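Local coordinates for protein ochratoxinase (Aspergillus niger, PDB 4C65) that hydrolyses ochratoxin A to ochratoxin alpha and L-phenylalanine, acting as a zinc-dependent carboxypeptidase of the amidohydrolase superfamily with a preference for aromatic C-terminal residues, at residues L347-A350 against V351-G355; G354-P358 against L359-K363. All coordinates share one frame; numbering follows the deposited sequence.

Interaction 1. Residues L347-A350 against V351-G355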
loop_
_atom_site.group_PDB
_atom_site.type_symbol
_atom_site.label_atom_id
_atom_site.label_comp_id
_atom_site.label_asym_id
_atom_site.label_seq_id
_atom_site.Cartn_x
_atom_site.Cartn_y
_atom_site.Cartn_z
ATOM N N LEU A 347 -4.566 48.068 -9.782
ATOM C CA LEU A 347 -4.980 49.407 -9.358
ATOM C C LEU A 347 -5.476 50.202 -10.564
ATOM O O LEU A 347 -6.496 50.881 -10.482
ATOM C CB LEU A 347 -3.838 50.145 -8.653
ATOM C CG LEU A 347 -3.538 49.668 -7.232
ATOM C CD1 LEU A 347 -2.060 49.775 -6.954
ATOM C CD2 LEU A 347 -4.315 50.445 -6.190
ATOM N N GLN A 348 -4.744 50.111 -11.662
ATOM C CA GLN A 348 -5.149 50.728 -12.908
ATOM C C GLN A 348 -6.550 50.274 -13.330
ATOM O O GLN A 348 -7.394 51.087 -13.664
ATOM C CB GLN A 348 -4.149 50.389 -13.997
ATOM C CG GLN A 348 -4.579 50.873 -15.354
ATOM C CD GLN A 348 -3.521 50.676 -16.418
ATOM O OE1 GLN A 348 -2.318 50.696 -16.161
ATOM N NE2 GLN A 348 -3.975 50.580 -17.653
ATOM N N PHE A 349 -6.808 48.972 -13.235
ATOM C CA PHE A 349 -8.090 48.449 -13.640
ATOM C C PHE A 349 -9.192 48.824 -12.682
ATOM O O PHE A 349 -10.315 49.029 -13.112
ATOM C CB PHE A 349 -8.037 46.927 -13.845
ATOM C CG PHE A 349 -7.059 46.488 -14.910
ATOM C CD1 PHE A 349 -6.993 47.144 -16.124
ATOM C CD2 PHE A 349 -6.227 45.389 -14.695
ATOM C CE1 PHE A 349 -6.108 46.731 -17.098
ATOM C CE2 PHE A 349 -5.329 44.979 -15.661
ATOM C CZ PHE A 349 -5.275 45.648 -16.865
ATOM N N ALA A 350 -8.881 48.933 -11.395
ATOM C CA ALA A 350 -9.855 49.423 -10.425
ATOM C C ALA A 350 -10.394 50.805 -10.820
ATOM O O ALA A 350 -11.598 51.076 -10.713
ATOM C CB ALA A 350 -9.237 49.480 -9.054
ATOM N N VAL A 351 -9.503 51.664 -11.316
ATOM C CA VAL A 351 -9.886 52.990 -11.761
ATOM C C VAL A 351 -10.524 52.939 -13.146
ATOM O O VAL A 351 -11.664 53.354 -13.324
ATOM C CB VAL A 351 -8.668 53.959 -11.773
ATOM C CG1 VAL A 351 -9.032 55.310 -12.378
ATOM C CG2 VAL A 351 -8.115 54.128 -10.362
ATOM N N GLU A 352 -9.794 52.403 -14.113
ATOM C CA GLU A 352 -10.177 52.516 -15.529
ATOM C C GLU A 352 -11.251 51.541 -16.008
ATOM O O GLU A 352 -11.891 51.793 -17.007
ATOM C CB GLU A 352 -8.938 52.386 -16.415
ATOM C CG GLU A 352 -7.936 53.509 -16.180
ATOM C CD GLU A 352 -6.693 53.418 -17.044
ATOM O OE1 GLU A 352 -6.631 52.558 -17.943
ATOM O OE2 GLU A 352 -5.764 54.234 -16.828
ATOM N N ARG A 353 -11.439 50.433 -15.300
ATOM C CA ARG A 353 -12.503 49.490 -15.599
ATOM C C ARG A 353 -13.608 49.542 -14.549
ATOM O O ARG A 353 -14.788 49.550 -14.875
ATOM C CB ARG A 353 -11.957 48.068 -15.648
ATOM C CG ARG A 353 -11.029 47.768 -16.792
ATOM C CD ARG A 353 -11.789 47.572 -18.092
ATOM N NE ARG A 353 -10.985 48.002 -19.239
ATOM C CZ ARG A 353 -10.957 47.472 -20.470
ATOM N NH1 ARG A 353 -11.715 46.415 -20.825
ATOM N NH2 ARG A 353 -10.145 48.012 -21.397
ATOM N N GLY A 354 -13.226 49.532 -13.284
ATOM C CA GLY A 354 -14.196 49.513 -12.198
ATOM C C GLY A 354 -14.904 50.835 -12.014
ATOM O O GLY A 354 -16.075 50.871 -11.668
ATOM N N GLY A 355 -14.176 51.920 -12.244
ATOM C CA GLY A 355 -14.707 53.255 -12.053
ATOM C C GLY A 355 -14.406 53.836 -10.681
ATOM O O GLY A 355 -15.031 54.821 -10.271
HETATM O O HOH W 1 -7.157 50.019 -17.640
#
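Gln348 and Glu352 meet one helical turn apart, near the C-terminal end of helix 344-354. Their backbones are joined by a nearly straight bond, Glu352 N to Gln348 O, at 2.8 Å and 172°. One residue earlier, Val351 N bonds to Leu347 O at 3.2 Å. A methyl of Val351, CG2, lies against that same carbonyl oxygen, 3.6 Å from Leu347 O. The pattern then widens. Phe349 O takes two donors, Arg353 N at 2.8 Å and Gly354 N at 3.0 Å. The bond from Gly354 spans five residues and marks a pi-type turn. Gly355, with positive phi, then leaves the helix.

The polar side chains add a second link. The Gln348 chain is extended, with CG opposite its backbone N (chi1 174°). This brings its amide across the Glu352 side chain at a slant, with the amide and carboxylate planes 46° apart. Gln348 NE2 gives only a weak bond to Glu352 OE1, 3.3 Å long. A water bridges the same two atoms. It accepts from Gln348 NE2 and donates to Glu352 OE1, the latter at 2.6 Å. The other end of the amide, OE1, is bonded to Gln406.

Apolar contact is modest. Phe349 and Arg353 run side by side in the same direction. Arg353 CG lies 4.1 Å from Phe349 CD1, in an oblique approach to the ring. The Arg353 chain then bends, and its guanidinium forms a salt bridge with Glu292 of helix 288-297. Phe349 packs on that same helix.

The stronger links here are backbone bonds, while the glutamine-glutamate pair has only a weak direct bond, which a bridging water supplements. Both Gln348 and Arg353 also have polar partners beyond the turn, so their ends link this helix to the loop holding Gln406 and to helix 288-297.

Interaction 2. Residues G354-P358 against L359-K363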
loop_
_atom_site.group_PDB
_atom_site.type_symbol
_atom_site.label_atom_id
_atom_site.label_comp_id
_atom_site.label_asym_id
_atom_site.label_seq_id
_atom_site.Cartn_x
_atom_site.Cartn_y
_atom_site.Cartn_z
ATOM N N GLY A 354 -13.226 49.532 -13.284
ATOM C CA GLY A 354 -14.196 49.513 -12.198
ATOM C C GLY A 354 -14.904 50.835 -12.014
ATOM O O GLY A 354 -16.075 50.871 -11.668
ATOM N N GLY A 355 -14.176 51.920 -12.244
ATOM C CA GLY A 355 -14.707 53.255 -12.053
ATOM C C GLY A 355 -14.406 53.836 -10.681
ATOM O O GLY A 355 -15.031 54.821 -10.271
ATOM N N MET A 356 -13.451 53.238 -9.962
ATOM C CA MET A 356 -12.978 53.808 -8.690
ATOM C C MET A 356 -12.210 55.098 -8.916
ATOM O O MET A 356 -11.631 55.296 -9.982
ATOM C CB MET A 356 -12.045 52.837 -7.981
ATOM C CG MET A 356 -12.740 51.608 -7.425
ATOM S SD MET A 356 -11.695 50.784 -6.223
ATOM C CE MET A 356 -12.645 49.313 -5.890
ATOM N N THR A 357 -12.228 55.982 -7.927
ATOM C CA THR A 357 -11.277 57.092 -7.896
ATOM C C THR A 357 -9.925 56.497 -7.540
ATOM O O THR A 357 -9.860 55.421 -6.949
ATOM C CB THR A 357 -11.642 58.162 -6.842
ATOM O OG1 THR A 357 -11.706 57.550 -5.551
ATOM C CG2 THR A 357 -12.983 58.821 -7.156
ATOM N N PRO A 358 -8.843 57.166 -7.931
ATOM C CA PRO A 358 -7.553 56.687 -7.476
ATOM C C PRO A 358 -7.498 56.494 -5.957
ATOM O O PRO A 358 -6.900 55.538 -5.482
ATOM C CB PRO A 358 -6.598 57.784 -7.942
ATOM C CG PRO A 358 -7.244 58.339 -9.174
ATOM C CD PRO A 358 -8.719 58.268 -8.906
ATOM N N LEU A 359 -8.125 57.401 -5.211
ATOM C CA LEU A 359 -8.139 57.303 -3.750
ATOM C C LEU A 359 -8.897 56.054 -3.267
ATOM O O LEU A 359 -8.465 55.384 -2.321
ATOM C CB LEU A 359 -8.742 58.563 -3.131
ATOM C CG LEU A 359 -8.578 58.750 -1.625
ATOM C CD1 LEU A 359 -7.116 58.842 -1.234
ATOM C CD2 LEU A 359 -9.310 60.005 -1.222
ATOM N N GLU A 360 -10.010 55.732 -3.925
ATOM C CA GLU A 360 -10.753 54.499 -3.607
ATOM C C GLU A 360 -9.969 53.250 -3.973
ATOM O O GLU A 360 -9.992 52.258 -3.239
ATOM C CB GLU A 360 -12.092 54.483 -4.319
ATOM C CG GLU A 360 -13.126 55.420 -3.705
ATOM C CD GLU A 360 -14.287 55.711 -4.656
ATOM O OE1 GLU A 360 -14.304 55.251 -5.811
ATOM O OE2 GLU A 360 -15.200 56.455 -4.268
ATOM N N ALA A 361 -9.267 53.304 -5.100
ATOM C CA ALA A 361 -8.431 52.194 -5.538
ATOM C C ALA A 361 -7.355 51.888 -4.510
ATOM O O ALA A 361 -7.118 50.726 -4.168
ATOM C CB ALA A 361 -7.797 52.501 -6.881
ATOM N N ILE A 362 -6.729 52.936 -4.009
ATOM C CA ILE A 362 -5.711 52.791 -2.975
ATOM C C ILE A 362 -6.283 52.216 -1.690
ATOM O O ILE A 362 -5.654 51.380 -1.061
ATOM C CB ILE A 362 -4.980 54.123 -2.726
ATOM C CG1 ILE A 362 -4.028 54.395 -3.909
ATOM C CG2 ILE A 362 -4.200 54.094 -1.412
ATOM C CD1 ILE A 362 -3.391 55.765 -3.908
ATOM N N LYS A 363 -7.497 52.629 -1.338
ATOM C CA LYS A 363 -8.218 52.104 -0.168
ATOM C C LYS A 363 -8.445 50.599 -0.296
ATOM O O LYS A 363 -8.247 49.829 0.642
ATOM C CB LYS A 363 -9.556 52.820 -0.050
ATOM C CG LYS A 363 -10.381 52.401 1.146
ATOM C CD LYS A 363 -11.820 52.864 1.119
ATOM C CE LYS A 363 -12.433 52.474 2.392
ATOM N NZ LYS A 363 -13.424 53.369 3.028
#
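Thr357 O accepts from Ala361 N at 2.9 Å. This is the first regular turn of helix 358-365. Next along the chain, Pro358 O accepts from Ile362 N at 3.0 Å.

Two reciprocal bonds close the start of the helix. Thr357 OG1 accepts from Glu360 N at 3.0 Å. In return, Thr357 N donates to Glu360 OE1 at 3.1 Å, with an angle of 167° at the hydrogen. It reaches that oxygen from above the carboxylate plane, 50° out of it. Together they make a capping box, with Thr357 as the N-cap. The threonine hydroxyl sits between its own backbone N and carbonyl carbon (chi1 58°), which turns it toward Glu360 N. The Glu360 chain, extended beyond CG, runs back across Thr357, with Glu360 CG 3.2 Å from Thr357 OG1. Its negative charge lies at the helix N-terminus, where it would probably be favoured by the helix dipole.

Met356 meets the helix with its sulfur. Met356 SD lies 3.6 Å from Ala361 CA. Met356 also packs on Ala350 of helix 344-354.

Interactions 1 and 2 are consecutive and share Gly354 and Gly355, the joint between helix 344-354 and helix 358-365. Their centres are 7 Å apart. Ala350 O and Met356 N, 2.9 Å apart, probably share a hydrogen bond across the joint. The two helices also pack on each other: Val351 CG2 lies 3.9 Å from Ala361 CB, and Leu347 CD2 lies 3.5 Å from Ala361 O. Interaction 1 is nearer the catalytic centre. The side chain of Phe349 is about 10 Å from that of the active-site residue Asp336 and about 12 Å from that of the zinc ligand His265. Interaction 2 lies away from these sites.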